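Local coordinates for protein, Family 18 Chitinase (Crocus vernus, PDB 3SIM) that probably hydrolyses the beta-1,4 linkages of chitin, as a plant family 18 glycoside hydrolase built on a TIM barrel, at residues 46-49 against 50-53; 67-70 against 71-75; 105-108 against 109-113. One frame throughout, in Å; residues are numbered along the deposited sequence.

Contact 1: 46-49 against 50-53; sequences TSTN and GKFN. With ACT (acetate ion), chain C.
T48 and K51 close a type I' beta turn in the loop that joins strand 28-37 of the TIM barrel to the short strand 53-54, and they illustrate how a side chain can reinforce a turn whose backbone bond is poor. N49 and G50 occupy the two corners, both with positive phi. At G50 this conformation calls for glycine, because a beta carbon there would collide with the carbonyl oxygen of N49. The backbone bond that defines the turn, from K51 N to T48 O, is weak at 3.5 Å. A stronger link comes from the threonine hydroxyl: T48 OG1 donates to K51 O over 2.9 Å, meeting the carbonyl at a C=O...donor angle of 116° and tilted from its plane. With chi1 at 65°, OG1 lies between the backbone N and the carbonyl carbon of T48, the rotation that turns it across the mouth of the turn and leaves CG2 beside the backbone N. The root of the lysine side chain packs over the same end, K51 CG approaching T48 O to 3.6 Å, before the chain bends at its last torsion to bring NZ to N105 OD1. The N49 side chain reaches out from the turn, where its carboxamide is held at both ends, OD1 by A97 N and ND2 by S101 OG. An acetate ion, probably from the crystallisation liquor, sits beside the threonine methyl, T48 CG2 lying 3.7 Å from its O. Its other oxygen, OXT, accepts a nearly straight bond (166°) from N53 ND2 at 3.2 Å.

Contact 2: 67-70 against 71-75; sequences SAIK and SSHPN
I69 and H73 meet one turn apart where helix 63-72 ends, and their side chains cross obliquely so that the methyl tip of one reaches the imidazole of the other. The closest approach is I69 CD1 to H73 ND1, 3.8 Å, with CE1 of the ring only slightly farther off. H73 turns its ND1 edge toward the helix, and I69 O lies at that edge, in the plane of the ring. Chi1 of H73 at -55° swings the ring back over the last turn, and the ring's own rotation (chi2 80°) then aims ND1 at the oxygen the amide already holds: H73 N donates to I69 O over 3.0 Å, while ND1 adds a weak bond of 3.4 Å. The aliphatic side of this pair faces inward, where I69 packs on F17 and I22 and the histidine also touches I22.

One residue earlier, S72 N makes a nearly straight helical bond (172°) to A68 O. A water molecule joins the same carbonyl to the serine hydroxyl, donating to A68 O and lying 2.8 Å from S72 OG. K70 points elsewhere, its NZ hydrogen-bonded to N118 O.

Helical geometry is lost at H73, and P74 follows with no amide hydrogen to offer K70 O, so the i to i+4 ladder cannot continue there. The last carbonyl of that ladder, I69 O, is taken by the H73 amide and, weakly, by ND1, which is consistent with a proton on ND1.

Contact 3: 105-108 against 109-113; sequences NAVT and SLTRI
S109 and N105 stand one turn apart in the middle of helix 99-116, an outer helix of the TIM barrel that links strand 76-83 to strand 121-125, and they exemplify a hydroxyl folding back on its own helix. N105 O receives two bonds from S109: the regular one from N, 3.1 Å long, and a shorter one from OG at 2.8 Å. The two donors arrive from opposite faces of the carbonyl plane. A chi1 of 63° folds OG back over the preceding turn. The hydroxyl also works outside the helix, since OG accepts a bond from F52 N of the neighbouring loop. Replacing this serine by an alanine would take away the acceptor of F52 N and the second donor to N105 O, and is likely to weaken the tie between helix and loop.

Two residues on, T111 repeats the pattern but reaches its carbonyl from the other rotation, chi1 -72°, and V107 O is again approached from both faces. The V107 and T111 side chains run alongside each other on the face of the helix packed against helix 134-150, where V107 meets L144 and T147, and T111 meets L148. L110 touches L144 as well. The valine methyl CG1 lies 4.0 Å from T111 OG1, and that hydroxyl donates to V107 O over 3.0 Å.

In the fold
Contacts 1 and 3 are partly buried and belong together: their centres are 11 Å apart, and the 46-53 loop rests on helix 99-116. N49 O meets N105 ND2 at 3.1 Å, while the F52 ring packs against L110. Contact 2 lies at the surface on another helix of the barrel, its centre 31 Å from contact 1 and 25 Å from contact 3, touching neither. Chemistry follows place. In the turn, a threonine hydroxyl supplements a weak backbone bond; in mid-helix, hydroxyls double regular bonds, and one of them also serves the adjoining loop; at the exposed helix end, a weak imidazole bond and a water add to the backbone ones.

Contact 1: 46-49 against 50-53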
ATOM      1  N   THR A  46     -10.125   1.320  20.155  1.00 18.60           N
ATOM      2  CA  THR A  46     -10.674  -0.032  20.093  1.00 18.35           C
ATOM      3  C   THR A  46     -11.324  -0.427  18.740  1.00 17.20           C
ATOM      4  O   THR A  46     -11.811   0.390  18.031  1.00 16.30           O
ATOM      5  CB  THR A  46     -11.707  -0.293  21.237  1.00 18.89           C
ATOM      6  OG1 THR A  46     -12.804   0.599  21.154  1.00 18.94           O
ATOM      7  CG2 THR A  46     -11.057  -0.175  22.550  1.00 20.22           C
ATOM      8  N   SER A  47     -11.327  -1.704  18.445  1.00 16.46           N
ATOM      9  CA  SER A  47     -11.842  -2.189  17.203  1.00 17.20           C
ATOM     10  C   SER A  47     -13.363  -2.045  17.019  1.00 17.05           C
ATOM     11  O   SER A  47     -14.096  -2.168  17.945  1.00 15.90           O
ATOM     12  CB  SER A  47     -11.316  -3.566  16.817  1.00 17.85           C
ATOM     13  OG  SER A  47     -11.939  -4.620  17.440  1.00 21.90           O
ATOM     14  N   THR A  48     -13.760  -1.764  15.793  1.00 15.07           N
ATOM     15  CA  THR A  48     -15.152  -1.498  15.442  1.00 14.12           C
ATOM     16  C   THR A  48     -15.820  -2.511  14.496  1.00 14.97           C
ATOM     17  O   THR A  48     -16.838  -2.242  13.924  1.00 13.58           O
ATOM     18  CB  THR A  48     -15.333  -0.150  14.842  1.00 14.66           C
ATOM     19  OG1 THR A  48     -14.652  -0.101  13.608  1.00 14.39           O
ATOM     20  CG2 THR A  48     -14.871   0.978  15.784  1.00 12.46           C
ATOM     21  N   ASN A  49     -15.221  -3.666  14.348  1.00 13.79           N
ATOM     22  CA  ASN A  49     -15.749  -4.706  13.504  1.00 14.16           C
ATOM     23  C   ASN A  49     -15.997  -4.272  12.022  1.00 13.70           C
ATOM     24  O   ASN A  49     -17.027  -4.459  11.520  1.00 14.21           O
ATOM     25  CB  ASN A  49     -16.993  -5.337  14.137  1.00 12.75           C
ATOM     26  CG  ASN A  49     -17.380  -6.653  13.495  1.00 15.29           C
ATOM     27  OD1 ASN A  49     -16.534  -7.416  13.175  1.00 15.77           O
ATOM     28  ND2 ASN A  49     -18.652  -6.873  13.270  1.00 11.73           N
ATOM     29  N   GLY A  50     -15.017  -3.653  11.389  1.00 13.26           N
ATOM     30  CA  GLY A  50     -15.121  -3.216  10.028  1.00 12.71           C
ATOM     31  C   GLY A  50     -15.824  -1.885   9.734  1.00 12.37           C
ATOM     32  O   GLY A  50     -16.059  -1.600   8.612  1.00 12.44           O
ATOM     33  N   LYS A  51     -16.104  -1.082  10.748  1.00 12.22           N
ATOM     34  CA  LYS A  51     -16.523   0.262  10.504  1.00 12.68           C
ATOM     35  C   LYS A  51     -15.326   1.212  10.353  1.00 12.47           C
ATOM     36  O   LYS A  51     -14.805   1.660  11.297  1.00 12.58           O
ATOM     37  CB  LYS A  51     -17.478   0.722  11.598  1.00 12.38           C
ATOM     38  CG  LYS A  51     -18.735  -0.087  11.738  1.00 14.27           C
ATOM     39  CD  LYS A  51     -19.618   0.430  12.801  1.00 18.06           C
ATOM     40  CE  LYS A  51     -20.806  -0.382  13.035  1.00 23.30           C
ATOM     41  NZ  LYS A  51     -21.840  -0.348  12.050  1.00 26.14           N
ATOM     42  N   PHE A  52     -14.945   1.507   9.134  1.00 11.86           N
ATOM     43  CA  PHE A  52     -13.771   2.304   8.882  1.00 10.93           C
ATOM     44  C   PHE A  52     -13.882   3.781   9.236  1.00 12.48           C
ATOM     45  O   PHE A  52     -14.834   4.391   8.937  1.00 12.52           O
ATOM     46  CB  PHE A  52     -13.307   2.058   7.458  1.00 11.11           C
ATOM     47  CG  PHE A  52     -12.680   0.724   7.293  1.00  9.96           C
ATOM     48  CD1 PHE A  52     -11.321   0.555   7.516  1.00  7.08           C
ATOM     49  CD2 PHE A  52     -13.441  -0.376   7.058  1.00  7.23           C
ATOM     50  CE1 PHE A  52     -10.749  -0.678   7.428  1.00  3.85           C
ATOM     51  CE2 PHE A  52     -12.884  -1.602   6.993  1.00  9.53           C
ATOM     52  CZ  PHE A  52     -11.518  -1.747   7.158  1.00  6.57           C
ATOM     53  N   ASN A  53     -12.851   4.290   9.860  1.00 11.34           N
ATOM     54  CA  ASN A  53     -12.592   5.678  10.091  1.00 11.17           C
ATOM     55  C   ASN A  53     -11.341   6.173   9.332  1.00 11.59           C
ATOM     56  O   ASN A  53     -10.508   5.403   9.037  1.00 11.73           O
ATOM     57  CB  ASN A  53     -12.461   5.941  11.593  1.00 11.00           C
ATOM     58  CG  ASN A  53     -13.785   5.951  12.304  1.00 13.02           C
ATOM     59  OD1 ASN A  53     -14.651   6.666  11.945  1.00 13.70           O
ATOM     60  ND2 ASN A  53     -13.923   5.149  13.285  1.00 16.09           N
TER
HETATM   61  C   ACT C 276     -17.279   4.204  14.643  1.00 33.98           C
HETATM   62  O   ACT C 276     -17.762   3.202  15.224  1.00 34.09           O
HETATM   63  OXT ACT C 276     -16.419   4.832  15.309  1.00 33.01           O
HETATM   64  CH3 ACT C 276     -17.695   4.607  13.242  1.00 33.56           C

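Contact 2: 67-70 against 71-75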
ATOM      1  N   SER A  67      -9.192  15.789  -6.658  1.00 12.79           N
ATOM      2  CA  SER A  67      -9.736  16.236  -7.923  1.00 14.31           C
ATOM      3  C   SER A  67      -8.784  17.102  -8.680  1.00 13.90           C
ATOM      4  O   SER A  67      -8.608  16.899  -9.815  1.00 14.15           O
ATOM      5  CB  SER A  67     -10.991  17.062  -7.718  1.00 13.96           C
ATOM      6  OG  SER A  67     -12.080  16.265  -7.591  1.00 19.88           O
ATOM      7  N   ALA A  68      -8.185  18.063  -8.003  1.00 13.62           N
ATOM      8  CA  ALA A  68      -7.190  18.926  -8.607  1.00 14.14           C
ATOM      9  C   ALA A  68      -5.919  18.222  -9.108  1.00 13.89           C
ATOM     10  O   ALA A  68      -5.462  18.499 -10.157  1.00 14.13           O
ATOM     11  CB  ALA A  68      -6.848  20.022  -7.711  1.00 13.14           C
ATOM     12  N   ILE A  69      -5.360  17.328  -8.322  1.00 13.29           N
ATOM     13  CA  ILE A  69      -4.184  16.614  -8.739  1.00 11.63           C
ATOM     14  C   ILE A  69      -4.450  15.707  -9.959  1.00 12.13           C
ATOM     15  O   ILE A  69      -3.705  15.651 -10.838  1.00 11.82           O
ATOM     16  CB  ILE A  69      -3.471  15.855  -7.548  1.00 11.60           C
ATOM     17  CG1 ILE A  69      -2.015  15.567  -7.885  1.00  8.98           C
ATOM     18  CG2 ILE A  69      -4.200  14.637  -7.228  1.00  9.84           C
ATOM     19  CD1 ILE A  69      -1.211  16.699  -7.928  1.00 12.98           C
ATOM     20  N   LYS A  70      -5.557  15.026  -9.955  1.00 12.33           N
ATOM     21  CA  LYS A  70      -5.965  14.216 -11.060  1.00 13.76           C
ATOM     22  C   LYS A  70      -6.226  15.004 -12.353  1.00 15.75           C
ATOM     23  O   LYS A  70      -6.009  14.554 -13.401  1.00 15.30           O
ATOM     24  CB  LYS A  70      -7.109  13.293 -10.682  1.00 14.03           C
ATOM     25  CG  LYS A  70      -6.714  12.209  -9.722  1.00 15.89           C
ATOM     26  CD  LYS A  70      -7.620  11.059  -9.693  1.00 19.81           C
ATOM     27  CE  LYS A  70      -9.011  11.411  -9.316  1.00 23.22           C
ATOM     28  NZ  LYS A  70      -9.835  10.235  -9.119  1.00 23.76           N
ATOM     29  N   SER A  71      -6.776  16.183 -12.193  1.00 16.93           N
ATOM     30  CA  SER A  71      -7.038  17.053 -13.271  1.00 18.14           C
ATOM     31  C   SER A  71      -5.805  17.631 -13.950  1.00 18.99           C
ATOM     32  O   SER A  71      -5.740  17.677 -15.114  1.00 19.07           O
ATOM     33  CB  SER A  71      -8.074  18.066 -12.844  1.00 18.64           C
ATOM     34  OG  SER A  71      -7.983  19.218 -13.582  0.50 19.98           O
ATOM     35  N   SER A  72      -4.838  18.032 -13.157  1.00 18.88           N
ATOM     36  CA  SER A  72      -3.517  18.393 -13.536  1.00 18.65           C
ATOM     37  C   SER A  72      -2.647  17.291 -14.123  1.00 17.21           C
ATOM     38  O   SER A  72      -1.771  17.577 -14.839  1.00 15.59           O
ATOM     39  CB  SER A  72      -2.786  18.985 -12.363  1.00 19.27           C
ATOM     40  OG  SER A  72      -3.300  20.224 -12.079  1.00 25.01           O
ATOM     41  N   HIS A  73      -2.834  16.071 -13.675  1.00 15.64           N
ATOM     42  CA  HIS A  73      -2.044  14.936 -14.085  1.00 16.16           C
ATOM     43  C   HIS A  73      -2.911  13.749 -14.433  1.00 15.97           C
ATOM     44  O   HIS A  73      -3.284  13.016 -13.584  1.00 16.45           O
ATOM     45  CB  HIS A  73      -1.044  14.528 -13.002  1.00 15.77           C
ATOM     46  CG  HIS A  73      -0.142  15.619 -12.543  1.00 15.07           C
ATOM     47  ND1 HIS A  73      -0.535  16.576 -11.648  1.00 16.10           N
ATOM     48  CD2 HIS A  73       1.141  15.886 -12.827  1.00 12.74           C
ATOM     49  CE1 HIS A  73       0.452  17.410 -11.442  1.00 14.78           C
ATOM     50  NE2 HIS A  73       1.484  17.004 -12.133  1.00 15.23           N
ATOM     51  N   PRO A  74      -3.159  13.563 -15.713  1.00 14.88           N
ATOM     52  CA  PRO A  74      -4.004  12.498 -16.236  1.00 14.65           C
ATOM     53  C   PRO A  74      -3.517  11.069 -15.950  1.00 13.06           C
ATOM     54  O   PRO A  74      -4.266  10.199 -15.975  1.00 11.76           O
ATOM     55  CB  PRO A  74      -4.018  12.767 -17.724  1.00 14.65           C
ATOM     56  CG  PRO A  74      -3.468  14.017 -17.907  1.00 15.81           C
ATOM     57  CD  PRO A  74      -2.690  14.442 -16.766  1.00 16.40           C
ATOM     58  N   ASN A  75      -2.253  10.901 -15.663  1.00 13.22           N
ATOM     59  CA  ASN A  75      -1.653   9.633 -15.233  1.00 12.94           C
ATOM     60  C   ASN A  75      -1.861   9.237 -13.736  1.00 13.34           C
ATOM     61  O   ASN A  75      -1.547   8.152 -13.348  1.00 13.12           O
ATOM     62  CB  ASN A  75      -0.186   9.554 -15.655  1.00 12.53           C
ATOM     63  CG  ASN A  75       0.680  10.605 -14.994  1.00 12.96           C
ATOM     64  OD1 ASN A  75       0.207  11.572 -14.518  1.00 12.64           O
ATOM     65  ND2 ASN A  75       1.948  10.383 -14.976  1.00 11.87           N
TER
HETATM   66  O   HOH W   1      -5.649  21.238 -11.033  1.00 31.42           O

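Contact 3: 105-108 against 109-113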
ATOM      1  N   ASN A 105     -20.254  -4.187   7.323  1.00 15.52           N
ATOM      2  CA  ASN A 105     -19.761  -2.914   7.825  1.00 15.01           C
ATOM      3  C   ASN A 105     -18.673  -2.266   6.933  1.00 14.06           C
ATOM      4  O   ASN A 105     -18.715  -1.105   6.697  1.00 12.10           O
ATOM      5  CB  ASN A 105     -19.274  -2.995   9.264  1.00 14.36           C
ATOM      6  CG  ASN A 105     -20.402  -3.284  10.295  1.00 16.60           C
ATOM      7  OD1 ASN A 105     -21.498  -2.909  10.120  1.00 13.79           O
ATOM      8  ND2 ASN A 105     -20.048  -3.936  11.354  1.00 13.44           N
ATOM      9  N   ALA A 106     -17.737  -3.084   6.468  1.00 12.55           N
ATOM     10  CA  ALA A 106     -16.651  -2.670   5.621  1.00 12.02           C
ATOM     11  C   ALA A 106     -17.108  -2.122   4.242  1.00 10.16           C
ATOM     12  O   ALA A 106     -16.693  -1.091   3.854  1.00  9.98           O
ATOM     13  CB  ALA A 106     -15.659  -3.828   5.456  1.00 11.14           C
ATOM     14  N   VAL A 107     -18.003  -2.841   3.589  1.00 11.05           N
ATOM     15  CA  VAL A 107     -18.575  -2.412   2.343  1.00 10.78           C
ATOM     16  C   VAL A 107     -19.338  -1.081   2.510  1.00 11.11           C
ATOM     17  O   VAL A 107     -19.109  -0.215   1.785  1.00 11.59           O
ATOM     18  CB  VAL A 107     -19.457  -3.528   1.617  1.00  9.84           C
ATOM     19  CG1 VAL A 107     -20.090  -3.022   0.396  1.00  8.71           C
ATOM     20  CG2 VAL A 107     -18.655  -4.784   1.277  1.00 11.49           C
ATOM     21  N   THR A 108     -20.168  -0.945   3.511  1.00 11.91           N
ATOM     22  CA  THR A 108     -20.884   0.312   3.692  1.00 13.29           C
ATOM     23  C   THR A 108     -19.968   1.521   3.966  1.00 13.20           C
ATOM     24  O   THR A 108     -19.984   2.446   3.252  1.00 14.64           O
ATOM     25  CB  THR A 108     -21.897   0.172   4.843  1.00 13.39           C
ATOM     26  OG1 THR A 108     -22.845  -0.828   4.522  1.00 14.26           O
ATOM     27  CG2 THR A 108     -22.562   1.475   5.111  1.00 15.44           C
ATOM     28  N   SER A 109     -19.089   1.395   4.933  1.00 11.82           N
ATOM     29  CA  SER A 109     -18.162   2.427   5.340  1.00 10.30           C
ATOM     30  C   SER A 109     -17.104   2.839   4.296  1.00  9.79           C
ATOM     31  O   SER A 109     -16.843   3.941   4.124  1.00  9.46           O
ATOM     32  CB  SER A 109     -17.523   2.063   6.706  1.00 11.57           C
ATOM     33  OG  SER A 109     -16.792   0.926   6.661  1.00  8.30           O
ATOM     34  N   LEU A 110     -16.484   1.875   3.652  1.00 10.04           N
ATOM     35  CA  LEU A 110     -15.520   2.065   2.558  1.00  9.51           C
ATOM     36  C   LEU A 110     -16.117   2.605   1.277  1.00 10.11           C
ATOM     37  O   LEU A 110     -15.553   3.421   0.680  1.00 10.51           O
ATOM     38  CB  LEU A 110     -14.636   0.858   2.362  1.00 10.35           C
ATOM     39  CG  LEU A 110     -13.651   0.548   3.502  1.00  8.05           C
ATOM     40  CD1 LEU A 110     -12.987  -0.742   3.291  1.00  7.96           C
ATOM     41  CD2 LEU A 110     -12.661   1.634   3.756  1.00  7.44           C
ATOM     42  N   THR A 111     -17.308   2.139   0.919  1.00 10.30           N
ATOM     43  CA  THR A 111     -18.022   2.639  -0.233  1.00 10.31           C
ATOM     44  C   THR A 111     -18.280   4.137  -0.069  1.00  9.03           C
ATOM     45  O   THR A 111     -17.946   4.876  -0.899  1.00  9.96           O
ATOM     46  CB  THR A 111     -19.361   1.917  -0.549  1.00  9.35           C
ATOM     47  OG1 THR A 111     -19.132   0.629  -1.061  1.00 12.45           O
ATOM     48  CG2 THR A 111     -20.136   2.715  -1.595  1.00 10.38           C
ATOM     49  N   ARG A 112     -18.735   4.538   1.100  1.00  9.64           N
ATOM     50  CA  ARG A 112     -18.867   5.957   1.428  1.00 11.17           C
ATOM     51  C   ARG A 112     -17.547   6.749   1.342  1.00 11.28           C
ATOM     52  O   ARG A 112     -17.503   7.754   0.741  1.00 11.49           O
ATOM     53  CB  ARG A 112     -19.482   6.177   2.834  1.00 11.02           C
ATOM     54  CG  ARG A 112     -19.608   7.639   3.220  1.00 11.76           C
ATOM     55  CD  ARG A 112     -19.990   7.934   4.671  1.00 10.51           C
ATOM     56  NE  ARG A 112     -19.914   9.341   4.921  1.00  8.21           N
ATOM     57  CZ  ARG A 112     -18.830   9.958   5.305  1.00  9.90           C
ATOM     58  NH1 ARG A 112     -17.751   9.259   5.531  1.00  9.79           N
ATOM     59  NH2 ARG A 112     -18.812  11.237   5.461  1.00  5.96           N
ATOM     60  N   ILE A 113     -16.483   6.248   1.935  1.00 11.89           N
ATOM     61  CA  ILE A 113     -15.203   6.919   1.876  1.00 11.33           C
ATOM     62  C   ILE A 113     -14.658   7.020   0.427  1.00 11.17           C
ATOM     63  O   ILE A 113     -14.226   8.049   0.018  1.00 12.79           O
ATOM     64  CB  ILE A 113     -14.140   6.272   2.856  1.00 11.53           C
ATOM     65  CG1 ILE A 113     -14.431   6.586   4.331  1.00 12.13           C
ATOM     66  CG2 ILE A 113     -12.724   6.724   2.571  1.00  9.78           C
ATOM     67  CD1 ILE A 113     -13.852   5.684   5.281  1.00 10.39           C
TER